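Local coordinates for putative uncharacterized protein (Paracoccus denitrificans, PDB 3DML) that acts as a periplasmic thiol-disulfide oxidoreductase of the thioredoxin fold and probably serves chemotrophic sulfur oxidation, at residues M24-G29 with V55-M60; L31-W36 with F76-V81; L70-T75 with R91-P96; P42-T47 with D99-M104. All coordinates share one frame; numbering follows the deposited sequence. Where two conformers were deposited one is given.

Contact 1: M24-G29 with V55-M60; sequences MFEQPG and VQRLQM
Phe-25 and Leu-58 share a first torsion: in each, CG stands anti to the carbonyl carbon and beside the backbone N (chi1 -71° and -61°), and the two side chains run side by side on one face of the sheet. The ring touches the leucine through Phe-25 CE1, 3.8 Å from Leu-58 CD1. An alanine in place of Phe-25 would probably leave Leu-58 CD1 without this partner and open a gap toward Leu-64 and Val-74, which the ring also touches. On the other face the selenomethionine Met-24 lies alongside Arg-57 in the conformer given. In one of its two conformers Glu-26 places OE1 at the guanidinium edge of Arg-57, 3.7 Å from Arg-57 NE, a long and doubtful salt bridge; Asp-37 is the stronger partner of this arginine. The parallel strands pair through four backbone hydrogen bonds. Met-24 N bonds Gln-56 O, and Leu-58 N bonds Met-24 O, each at 2.8 Å; the same pairing recurs two residues on, from Glu-26 N to Leu-58 O and from Met-60 N to Glu-26 O. Such parallel neighbours, joined through helices 31-39 and 48-52, form the beta-alpha-beta crossover of the thioredoxin fold.

Contact 2: L31-W36 with F76-V81; sequences LYCARW and FTPTFV
Trp-36 offers one indole face to Phe-80, whose CE1 and CZ rest on it toward the rim. Phe-80 CZ comes to 3.4 Å from Trp-36 CD1, and Phe-80 CE1 lies equally near Trp-36 CE2, a close fit. The two rings meet obliquely, planes 47° apart, with the centroid of the five-membered ring of Trp-36 4.4 Å from that of Phe-80; Tyr-95 and Phe-101, by contrast, meet the indole edge-to-face. CG of Trp-36 stands anti to its backbone N (chi1 -171°), on a bond from CA that already points toward the strand. An alanine in place of Trp-36 would probably leave Phe-80 CE1 and CZ without their support and open a gap in the aromatic cluster. One turn earlier, Cys-33 brings SG to 3.6 Å from Pro-78 CB, while Tyr-32 CB touches Pro-78 CD at 3.7 Å. The peptide bond before Pro-78 is cis, and a cis-proline facing a CxxC at a helix start is a hallmark of thioredoxins. Cys-33 and Cys-30 form a disulfide in another structure of this protein but not here, in the reduced form. Helix 31-39 packs through Trp-36 on strand 79-84 and through Tyr-32 and Cys-33 on the cis-proline loop just before it; that strand runs between strands 20-26 and 87-93, and Phe-101 of helix 98-112 closes on both Trp-36 and Phe-80.

Contact 3: L70-T75 with R91-P96; sequences LARPVT and RLEGYP
Arg-72 belongs to a loop without regular structure, whereas Arg-91 and Glu-93 lie at the end of an outer strand of the sheet. The two backbones keep well apart: even Val-74 CA and Glu-93 CA are separated by 9.0 Å. Long side chains span the interval. Arg-91 reaches the loop with its chain bent at chi3 (65°), which turns NE aside from the extended path, and its guanidinium then grips two successive carbonyls. Arg-91 NH2 donates to Arg-72 O at 2.7 Å and Arg-91 NH1 to Pro-73 O at 3.1 Å; both donors stand above the planes of their carbonyls, although Pro-73 O itself lies close to the guanidinium plane. The side chain of Arg-72 crosses that of Arg-91 obliquely and lays its own guanidinium flat on it, centres 4.3 Å apart and planes at 26°, with Arg-72 CG over the face of the Arg-91 guanidinium. Glu-93 meets Arg-72 tip to tip, its carboxylate plane nearly perpendicular to the guanidinium. Their salt bridge runs from Arg-72 NH1 to Glu-93 OE2 at 3.0 Å, though its hydrogen bonds are weak. Glu-93 OE2 also forms a salt bridge with Arg-91 NH1, 3.6 Å away, and accepts a hydrogen bond from a water that takes one from Thr-75 N. Glu-88 adds a further acidic partner at Arg-91 NE. The acid groups probably offset the repulsion between the two stacked cations, and this largely exposed contact ties loop to strand by charge and by hydrogen bonds from the Arg-91 guanidinium to loop carbonyls more than by apolar packing.

Contact 4: P42-T47 with D99-M104; sequences PQYPLT and DFFWPM
In this thioredoxin fold the C-terminal helix 98-112 packs against the loop that leads into helix 48-52, and the meeting is made by Tyr-44 and Thr-47 on the loop with Phe-101 and Trp-102 on the helix. The tyrosine CG is anti to its backbone N (chi1 -168°), and the ring beyond it reaches both helix residues. Tyr-44 CE1 touches Phe-101 CE2 at 3.9 Å, arriving at the edge of the phenylalanine ring near its plane, and the two side chains cross at about a right angle. Tyr-44 CD1 meets Trp-102 CH2 at 3.8 Å in an oblique approach. The phenol oxygen is held separately, by a hydrogen bond with Ala-53 O. Trp-102 also has Phe-101 CD2 over one face, near the rim, and its six-membered end reaches toward Thr-47 tip to tip. Thr-47 is the N-cap of helix 48-52, with OG1 bonded to Gly-50 N. Thr-47 OG1 also comes to 3.8 Å from Trp-102 CH2, and it donates to the loop itself: Tyr-44 O, which also accepts from Thr-47 N at 3.2 Å, receives the hydrogen bond of Thr-47 OG1 at 2.8 Å.

Contact 2 is the buried one, an apolar and aromatic meeting of helix 31-39 with strand 79-84 and the cis-proline loop before it, while contacts 1 and 3 lie at the surface and contact 4 is partly buried. Chemistry follows place: backbone hydrogen bonds dominate contact 1, charged groups contact 3, and ring packing contacts 2 and 4. Contacts 1, 2 and 3 reach the same four-stranded sheet, where backbone hydrogen bonds link Phe-25 N to Thr-79 O and Phe-80 N to Leu-92 O. Contacts 3 and 4, with centres about 17 Å apart, lie on opposite sides of the chain's centre, yet Leu-92 and Tyr-95 touch helix 98-112. Phe-101 carries the aromatic packing from contact 4 into contact 2.

Contact 1: M24-G29 with V55-M60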
# COMPACT_ATOMS: atom_id res chain seq x y z
N MSE A 24 3.34 -1.40 0.97
CA MSE A 24 2.67 -1.51 2.23
C MSE A 24 3.70 -1.41 3.35
O MSE A 24 4.60 -2.25 3.45
CB MSE A 24 1.94 -2.84 2.31
CG MSE A 24 1.39 -3.10 3.69
SE MSE A 24 0.57 -4.83 3.83
CE MSE A 24 -0.32 -4.43 5.51
N PHE A 25 3.56 -0.37 4.17
CA PHE A 25 4.48 -0.13 5.27
C PHE A 25 3.95 -0.72 6.56
O PHE A 25 2.82 -0.43 6.95
CB PHE A 25 4.79 1.37 5.41
CG PHE A 25 5.63 1.90 4.30
CD1 PHE A 25 7.02 1.90 4.42
CD2 PHE A 25 5.05 2.37 3.12
CE1 PHE A 25 7.81 2.39 3.38
CE2 PHE A 25 5.82 2.86 2.08
CZ PHE A 25 7.21 2.87 2.19
N GLU A 26 4.78 -1.54 7.20
CA GLU A 26 4.42 -2.29 8.40
C GLU A 26 5.40 -2.05 9.54
O GLU A 26 6.44 -1.42 9.34
CB GLU A 26 4.46 -3.79 8.10
CG GLU A 26 3.53 -4.24 7.01
CD GLU A 26 3.17 -5.70 7.16
OE1 GLU A 26 2.02 -6.06 6.85
OE2 GLU A 26 4.04 -6.49 7.60
N GLN A 27 5.07 -2.54 10.74
CA GLN A 27 6.00 -2.58 11.86
C GLN A 27 5.59 -3.72 12.78
O GLN A 27 4.45 -4.19 12.69
CB GLN A 27 6.02 -1.26 12.64
CG GLN A 27 4.74 -0.92 13.44
CD GLN A 27 4.88 0.42 14.12
OE1 GLN A 27 5.79 0.60 14.95
NE2 GLN A 27 4.01 1.37 13.78
N PRO A 28 6.52 -4.20 13.63
CA PRO A 28 6.20 -5.25 14.58
C PRO A 28 5.05 -4.89 15.50
O PRO A 28 4.93 -3.74 15.96
CB PRO A 28 7.51 -5.40 15.39
CG PRO A 28 8.55 -5.01 14.43
CD PRO A 28 7.95 -3.83 13.70
N GLY A 29 4.21 -5.89 15.75
CA GLY A 29 3.09 -5.74 16.66
C GLY A 29 1.93 -4.91 16.13
O GLY A 29 1.04 -4.54 16.90
N VAL A 55 1.64 -5.59 -4.65
CA VAL A 55 2.05 -5.12 -3.32
C VAL A 55 3.47 -5.55 -2.97
O VAL A 55 3.92 -6.64 -3.37
CB VAL A 55 1.02 -5.56 -2.21
CG1 VAL A 55 0.97 -7.08 -2.06
CG2 VAL A 55 1.33 -4.92 -0.86
N GLN A 56 4.18 -4.66 -2.27
CA GLN A 56 5.51 -4.95 -1.73
C GLN A 56 5.53 -4.42 -0.30
O GLN A 56 5.18 -3.26 -0.04
CB GLN A 56 6.59 -4.29 -2.58
CG GLN A 56 6.34 -4.30 -4.12
CD GLN A 56 6.42 -5.68 -4.81
OE1 GLN A 56 7.05 -6.63 -4.32
NE2 GLN A 56 5.76 -5.77 -5.97
N ARG A 57 5.88 -5.27 0.66
CA ARG A 57 5.90 -4.84 2.05
C ARG A 57 7.26 -4.27 2.42
O ARG A 57 8.30 -4.76 1.95
CB ARG A 57 5.60 -6.01 2.98
CG ARG A 57 4.22 -6.62 2.80
CD ARG A 57 4.02 -7.67 3.89
NE ARG A 57 2.65 -8.21 3.92
CZ ARG A 57 2.21 -9.02 2.97
NH1 ARG A 57 3.02 -9.30 1.95
NH2 ARG A 57 0.98 -9.53 3.01
N LEU A 58 7.24 -3.27 3.30
CA LEU A 58 8.46 -2.67 3.82
C LEU A 58 8.20 -2.32 5.26
O LEU A 58 7.04 -2.21 5.67
CB LEU A 58 8.82 -1.39 3.04
CG LEU A 58 9.11 -1.51 1.55
CD1 LEU A 58 9.17 -0.13 0.92
CD2 LEU A 58 10.44 -2.27 1.31
N GLN A 59 9.27 -2.14 6.02
CA GLN A 59 9.18 -1.75 7.40
C GLN A 59 9.26 -0.25 7.49
O GLN A 59 10.15 0.38 6.89
CB GLN A 59 10.34 -2.36 8.22
CG GLN A 59 10.23 -3.86 8.39
CD GLN A 59 9.11 -4.19 9.32
OE1 GLN A 59 9.02 -3.64 10.42
NE2 GLN A 59 8.21 -5.05 8.87
N MSE A 60 8.35 0.34 8.26
CA MSE A 60 8.31 1.79 8.40
C MSE A 60 9.64 2.38 8.87
O MSE A 60 10.03 3.46 8.42
CB MSE A 60 7.23 2.21 9.42
CG MSE A 60 7.28 3.72 9.70
SE MSE A 60 5.83 4.27 10.91
CE MSE A 60 6.45 3.41 12.52

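Contact 2: L31-W36 with F76-V81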
# COMPACT_ATOMS: atom_id res chain seq x y z
N LEU A 31 -1.39 -4.62 14.81
CA LEU A 31 -2.59 -5.43 14.67
C LEU A 31 -3.31 -5.21 13.34
O LEU A 31 -3.77 -6.16 12.71
CB LEU A 31 -3.52 -5.19 15.84
CG LEU A 31 -4.76 -6.05 15.96
CD1 LEU A 31 -4.91 -6.43 17.43
CD2 LEU A 31 -5.98 -5.29 15.49
N TYR A 32 -3.43 -3.95 12.91
CA TYR A 32 -4.10 -3.64 11.65
C TYR A 32 -3.35 -4.12 10.40
O TYR A 32 -4.00 -4.51 9.44
CB TYR A 32 -4.49 -2.15 11.58
CG TYR A 32 -5.75 -1.88 12.38
CD1 TYR A 32 -5.68 -1.52 13.72
CD2 TYR A 32 -7.00 -2.05 11.80
CE1 TYR A 32 -6.84 -1.30 14.47
CE2 TYR A 32 -8.17 -1.83 12.54
CZ TYR A 32 -8.06 -1.44 13.87
OH TYR A 32 -9.23 -1.24 14.59
N CYS A 33 -2.02 -4.10 10.41
CA CYS A 33 -1.22 -4.83 9.39
C CYS A 33 -1.58 -6.30 9.35
O CYS A 33 -1.80 -6.86 8.28
CB CYS A 33 0.28 -4.70 9.65
SG CYS A 33 0.86 -3.02 9.37
N ALA A 34 -1.64 -6.94 10.51
CA ALA A 34 -1.96 -8.37 10.57
C ALA A 34 -3.37 -8.64 10.05
O ALA A 34 -3.62 -9.67 9.39
CB ALA A 34 -1.80 -8.88 11.99
N ARG A 35 -4.32 -7.74 10.35
CA ARG A 35 -5.67 -7.88 9.79
C ARG A 35 -5.69 -7.80 8.27
O ARG A 35 -6.36 -8.59 7.63
CB ARG A 35 -6.62 -6.83 10.33
CG ARG A 35 -7.05 -7.09 11.75
CD ARG A 35 -8.23 -6.15 12.06
NE ARG A 35 -8.54 -6.13 13.49
CZ ARG A 35 -9.45 -5.33 14.02
NH1 ARG A 35 -10.12 -4.49 13.26
NH2 ARG A 35 -9.67 -5.37 15.32
N TRP A 36 -4.94 -6.87 7.70
CA TRP A 36 -4.90 -6.73 6.25
C TRP A 36 -4.26 -7.98 5.63
O TRP A 36 -4.73 -8.49 4.60
CB TRP A 36 -4.08 -5.51 5.84
CG TRP A 36 -4.17 -5.20 4.36
CD1 TRP A 36 -5.10 -4.43 3.75
CD2 TRP A 36 -3.29 -5.66 3.33
NE1 TRP A 36 -4.86 -4.36 2.40
CE2 TRP A 36 -3.74 -5.10 2.12
CE3 TRP A 36 -2.15 -6.47 3.33
CZ2 TRP A 36 -3.09 -5.33 0.90
CZ3 TRP A 36 -1.50 -6.71 2.09
CH2 TRP A 36 -1.99 -6.15 0.90
N PHE A 76 2.55 6.18 9.96
CA PHE A 76 1.43 5.39 10.46
C PHE A 76 1.54 4.05 9.79
O PHE A 76 1.93 3.98 8.64
CB PHE A 76 0.08 6.04 10.09
CG PHE A 76 -1.10 5.34 10.72
CD1 PHE A 76 -1.56 5.74 11.98
CD2 PHE A 76 -1.75 4.30 10.06
CE1 PHE A 76 -2.67 5.08 12.56
CE2 PHE A 76 -2.85 3.63 10.63
CZ PHE A 76 -3.29 4.02 11.89
N THR A 77 1.27 2.97 10.52
CA THR A 77 1.14 1.65 9.89
C THR A 77 -0.24 1.04 10.20
O THR A 77 -0.72 1.16 11.32
CB THR A 77 2.23 0.67 10.38
OG1 THR A 77 2.11 0.50 11.79
CG2 THR A 77 3.64 1.19 10.05
N PRO A 78 -0.86 0.37 9.20
CA PRO A 78 -0.37 0.20 7.83
C PRO A 78 -0.56 1.46 7.00
O PRO A 78 -1.57 2.17 7.15
CB PRO A 78 -1.25 -0.94 7.28
CG PRO A 78 -2.54 -0.81 8.05
CD PRO A 78 -2.21 -0.22 9.39
N THR A 79 0.40 1.75 6.14
CA THR A 79 0.21 2.78 5.12
C THR A 79 0.44 2.11 3.77
O THR A 79 1.39 1.35 3.62
CB THR A 79 1.21 3.96 5.29
OG1 THR A 79 0.87 4.69 6.48
CG2 THR A 79 1.17 4.93 4.09
N PHE A 80 -0.41 2.42 2.80
CA PHE A 80 -0.27 1.85 1.47
C PHE A 80 0.05 2.97 0.51
O PHE A 80 -0.76 3.87 0.35
CB PHE A 80 -1.56 1.16 1.04
CG PHE A 80 -2.04 0.10 2.01
CD1 PHE A 80 -1.61 -1.22 1.86
CD2 PHE A 80 -2.88 0.44 3.07
CE1 PHE A 80 -2.04 -2.22 2.74
CE2 PHE A 80 -3.33 -0.55 3.99
CZ PHE A 80 -2.89 -1.88 3.81
N VAL A 81 1.24 2.94 -0.10
CA VAL A 81 1.62 4.02 -0.99
C VAL A 81 1.58 3.51 -2.43
O VAL A 81 2.26 2.54 -2.78
CB VAL A 81 3.03 4.58 -0.69
CG1 VAL A 81 3.35 5.71 -1.67
CG2 VAL A 81 3.11 5.09 0.76

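Contact 3: L70-T75 with R91-P96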
# COMPACT_ATOMS: atom_id res chain seq x y z
N LEU A 70 9.16 9.25 -2.02
CA LEU A 70 7.89 9.51 -1.33
C LEU A 70 7.59 11.00 -1.17
O LEU A 70 8.51 11.82 -0.99
CB LEU A 70 7.87 8.88 0.06
CG LEU A 70 8.08 7.36 0.20
CD1 LEU A 70 7.93 6.93 1.64
CD2 LEU A 70 7.11 6.58 -0.68
N ALA A 71 6.29 11.33 -1.13
CA ALA A 71 5.85 12.74 -0.97
C ALA A 71 6.09 13.25 0.46
O ALA A 71 6.26 14.45 0.70
CB ALA A 71 4.39 12.84 -1.32
N ARG A 72 6.04 12.34 1.44
CA ARG A 72 6.23 12.68 2.83
C ARG A 72 6.58 11.38 3.56
O ARG A 72 6.39 10.30 3.00
CB ARG A 72 4.97 13.33 3.41
CG ARG A 72 3.68 12.56 3.20
CD ARG A 72 2.52 13.36 3.84
NE ARG A 72 1.22 12.74 3.64
CZ ARG A 72 0.59 11.99 4.55
NH1 ARG A 72 1.15 11.71 5.72
NH2 ARG A 72 -0.61 11.49 4.25
N PRO A 73 7.14 11.49 4.79
CA PRO A 73 7.50 10.27 5.51
C PRO A 73 6.31 9.36 5.81
O PRO A 73 5.15 9.81 5.80
CB PRO A 73 8.11 10.78 6.82
CG PRO A 73 8.01 12.25 6.83
CD PRO A 73 7.58 12.72 5.48
N VAL A 74 6.58 8.09 6.02
CA VAL A 74 5.53 7.18 6.51
C VAL A 74 5.52 7.28 8.04
O VAL A 74 6.53 7.01 8.68
CB VAL A 74 5.80 5.72 6.12
CG1 VAL A 74 4.74 4.80 6.72
CG2 VAL A 74 5.80 5.61 4.60
N THR A 75 4.37 7.65 8.61
CA THR A 75 4.30 7.88 10.04
C THR A 75 3.25 7.00 10.74
O THR A 75 3.10 7.06 11.98
CB THR A 75 4.01 9.37 10.31
OG1 THR A 75 2.85 9.75 9.57
CG2 THR A 75 5.20 10.24 9.84
N ARG A 91 -1.61 7.85 -1.50
CA ARG A 91 -1.51 6.87 -0.42
C ARG A 91 -2.81 6.73 0.35
O ARG A 91 -3.66 7.63 0.34
CB ARG A 91 -0.36 7.23 0.55
CG ARG A 91 -0.61 8.46 1.41
CD ARG A 91 0.49 8.58 2.49
NE ARG A 91 1.82 8.81 1.91
CZ ARG A 91 2.94 8.94 2.63
NH1 ARG A 91 2.89 8.83 3.96
NH2 ARG A 91 4.10 9.15 2.02
N LEU A 92 -2.96 5.58 0.99
CA LEU A 92 -4.03 5.32 1.93
C LEU A 92 -3.37 5.03 3.27
O LEU A 92 -2.47 4.19 3.35
CB LEU A 92 -4.75 4.04 1.56
CG LEU A 92 -5.41 3.81 0.23
CD1 LEU A 92 -6.08 2.43 0.33
CD2 LEU A 92 -6.42 4.93 0.06
N GLU A 93 -3.81 5.70 4.33
CA GLU A 93 -3.26 5.40 5.65
C GLU A 93 -4.33 4.69 6.47
O GLU A 93 -5.43 5.20 6.63
CB GLU A 93 -2.75 6.67 6.34
CG GLU A 93 -1.64 7.39 5.51
CD GLU A 93 -1.14 8.69 6.16
OE1 GLU A 93 -1.99 9.50 6.58
OE2 GLU A 93 0.11 8.93 6.20
N GLY A 94 -3.96 3.53 7.00
CA GLY A 94 -4.84 2.72 7.86
C GLY A 94 -5.62 1.65 7.09
O GLY A 94 -5.57 1.58 5.85
N TYR A 95 -6.31 0.81 7.85
CA TYR A 95 -7.09 -0.29 7.30
C TYR A 95 -8.39 -0.45 8.11
O TYR A 95 -8.47 -1.30 9.00
CB TYR A 95 -6.27 -1.59 7.23
CG TYR A 95 -7.11 -2.76 6.77
CD1 TYR A 95 -7.79 -2.72 5.55
CD2 TYR A 95 -7.24 -3.91 7.57
CE1 TYR A 95 -8.60 -3.79 5.12
CE2 TYR A 95 -8.04 -5.00 7.15
CZ TYR A 95 -8.71 -4.91 5.92
OH TYR A 95 -9.51 -5.95 5.51
N PRO A 96 -9.39 0.40 7.83
CA PRO A 96 -10.67 0.29 8.55
C PRO A 96 -11.56 -0.88 8.09
O PRO A 96 -12.59 -1.14 8.72
CB PRO A 96 -11.36 1.64 8.30
CG PRO A 96 -10.43 2.44 7.44
CD PRO A 96 -9.37 1.52 6.88
O HOH W 1 1.95 7.28 6.83

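Contact 4: P42-T47 with D99-M104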
# COMPACT_ATOMS: atom_id res chain seq x y z
N PRO A 42 -4.34 -12.40 0.92
CA PRO A 42 -4.55 -13.63 0.13
C PRO A 42 -5.31 -13.39 -1.20
O PRO A 42 -4.96 -13.98 -2.23
CB PRO A 42 -5.37 -14.53 1.07
CG PRO A 42 -5.17 -13.94 2.48
CD PRO A 42 -5.00 -12.46 2.24
N GLN A 43 -6.32 -12.52 -1.20
CA GLN A 43 -7.10 -12.23 -2.41
C GLN A 43 -6.35 -11.31 -3.36
O GLN A 43 -6.53 -11.36 -4.57
CB GLN A 43 -8.41 -11.49 -2.06
CG GLN A 43 -9.15 -12.06 -0.90
CD GLN A 43 -10.37 -11.23 -0.54
OE1 GLN A 43 -10.32 -10.37 0.36
NE2 GLN A 43 -11.47 -11.48 -1.25
N TYR A 44 -5.52 -10.44 -2.79
CA TYR A 44 -4.99 -9.31 -3.52
C TYR A 44 -4.37 -9.61 -4.91
O TYR A 44 -4.81 -9.04 -5.91
CB TYR A 44 -4.03 -8.50 -2.61
CG TYR A 44 -3.68 -7.17 -3.21
CD1 TYR A 44 -4.55 -6.08 -3.11
CD2 TYR A 44 -2.47 -6.99 -3.88
CE1 TYR A 44 -4.23 -4.85 -3.68
CE2 TYR A 44 -2.13 -5.79 -4.45
CZ TYR A 44 -3.01 -4.70 -4.34
OH TYR A 44 -2.69 -3.49 -4.91
N PRO A 45 -3.37 -10.50 -5.00
CA PRO A 45 -2.78 -10.72 -6.33
C PRO A 45 -3.69 -11.48 -7.31
O PRO A 45 -3.35 -11.62 -8.48
CB PRO A 45 -1.51 -11.54 -6.01
CG PRO A 45 -1.86 -12.30 -4.79
CD PRO A 45 -2.68 -11.31 -3.96
N LEU A 46 -4.84 -11.94 -6.82
CA LEU A 46 -5.80 -12.67 -7.63
C LEU A 46 -6.92 -11.80 -8.20
O LEU A 46 -7.78 -12.30 -8.95
CB LEU A 46 -6.40 -13.80 -6.78
CG LEU A 46 -5.34 -14.69 -6.12
CD1 LEU A 46 -6.02 -15.71 -5.21
CD2 LEU A 46 -4.46 -15.36 -7.14
N THR A 47 -6.89 -10.52 -7.85
CA THR A 47 -7.88 -9.53 -8.28
C THR A 47 -7.30 -8.62 -9.36
O THR A 47 -6.08 -8.45 -9.47
CB THR A 47 -8.34 -8.63 -7.10
OG1 THR A 47 -7.23 -7.85 -6.63
CG2 THR A 47 -8.88 -9.45 -5.95
N ASP A 99 -14.08 -3.16 2.91
CA ASP A 99 -14.93 -2.33 2.08
C ASP A 99 -14.42 -0.90 1.97
O ASP A 99 -14.89 -0.10 1.18
CB ASP A 99 -16.37 -2.33 2.63
CG ASP A 99 -17.07 -3.67 2.46
OD1 ASP A 99 -16.37 -4.67 2.15
OD2 ASP A 99 -18.32 -3.72 2.66
N PHE A 100 -13.47 -0.57 2.82
CA PHE A 100 -12.85 0.75 2.75
C PHE A 100 -11.64 0.68 1.83
O PHE A 100 -11.45 1.54 0.98
CB PHE A 100 -12.49 1.20 4.16
CG PHE A 100 -13.70 1.57 4.94
CD1 PHE A 100 -14.10 2.90 5.01
CD2 PHE A 100 -14.50 0.58 5.52
CE1 PHE A 100 -15.26 3.25 5.70
CE2 PHE A 100 -15.66 0.91 6.21
CZ PHE A 100 -16.04 2.26 6.29
N PHE A 101 -10.91 -0.40 1.93
CA PHE A 101 -9.68 -0.59 1.16
C PHE A 101 -9.91 -0.56 -0.33
O PHE A 101 -9.29 0.22 -1.04
CB PHE A 101 -8.96 -1.89 1.60
CG PHE A 101 -7.67 -2.12 0.87
CD1 PHE A 101 -6.51 -1.40 1.20
CD2 PHE A 101 -7.63 -3.00 -0.20
CE1 PHE A 101 -5.30 -1.62 0.50
CE2 PHE A 101 -6.44 -3.23 -0.90
CZ PHE A 101 -5.29 -2.53 -0.56
N TRP A 102 -10.79 -1.42 -0.84
CA TRP A 102 -10.94 -1.54 -2.29
C TRP A 102 -11.31 -0.27 -3.06
O TRP A 102 -10.63 0.07 -4.04
CB TRP A 102 -11.90 -2.68 -2.65
CG TRP A 102 -11.45 -4.06 -2.21
CD1 TRP A 102 -12.05 -4.87 -1.29
CD2 TRP A 102 -10.32 -4.78 -2.72
NE1 TRP A 102 -11.35 -6.06 -1.19
CE2 TRP A 102 -10.29 -6.02 -2.06
CE3 TRP A 102 -9.33 -4.48 -3.67
CZ2 TRP A 102 -9.29 -6.98 -2.31
CZ3 TRP A 102 -8.35 -5.43 -3.91
CH2 TRP A 102 -8.34 -6.66 -3.24
N PRO A 103 -12.39 0.43 -2.67
CA PRO A 103 -12.75 1.62 -3.46
C PRO A 103 -11.75 2.78 -3.26
O PRO A 103 -11.58 3.61 -4.16
CB PRO A 103 -14.16 2.00 -2.93
CG PRO A 103 -14.26 1.40 -1.60
CD PRO A 103 -13.31 0.20 -1.55
N MSE A 104 -11.10 2.84 -2.10
CA MSE A 104 -10.12 3.90 -1.88
C MSE A 104 -8.87 3.64 -2.69
O MSE A 104 -8.28 4.57 -3.24
CB MSE A 104 -9.84 4.05 -0.40
CG MSE A 104 -11.13 4.26 0.37
SE MSE A 104 -10.86 4.78 2.19
CE MSE A 104 -9.70 3.34 2.88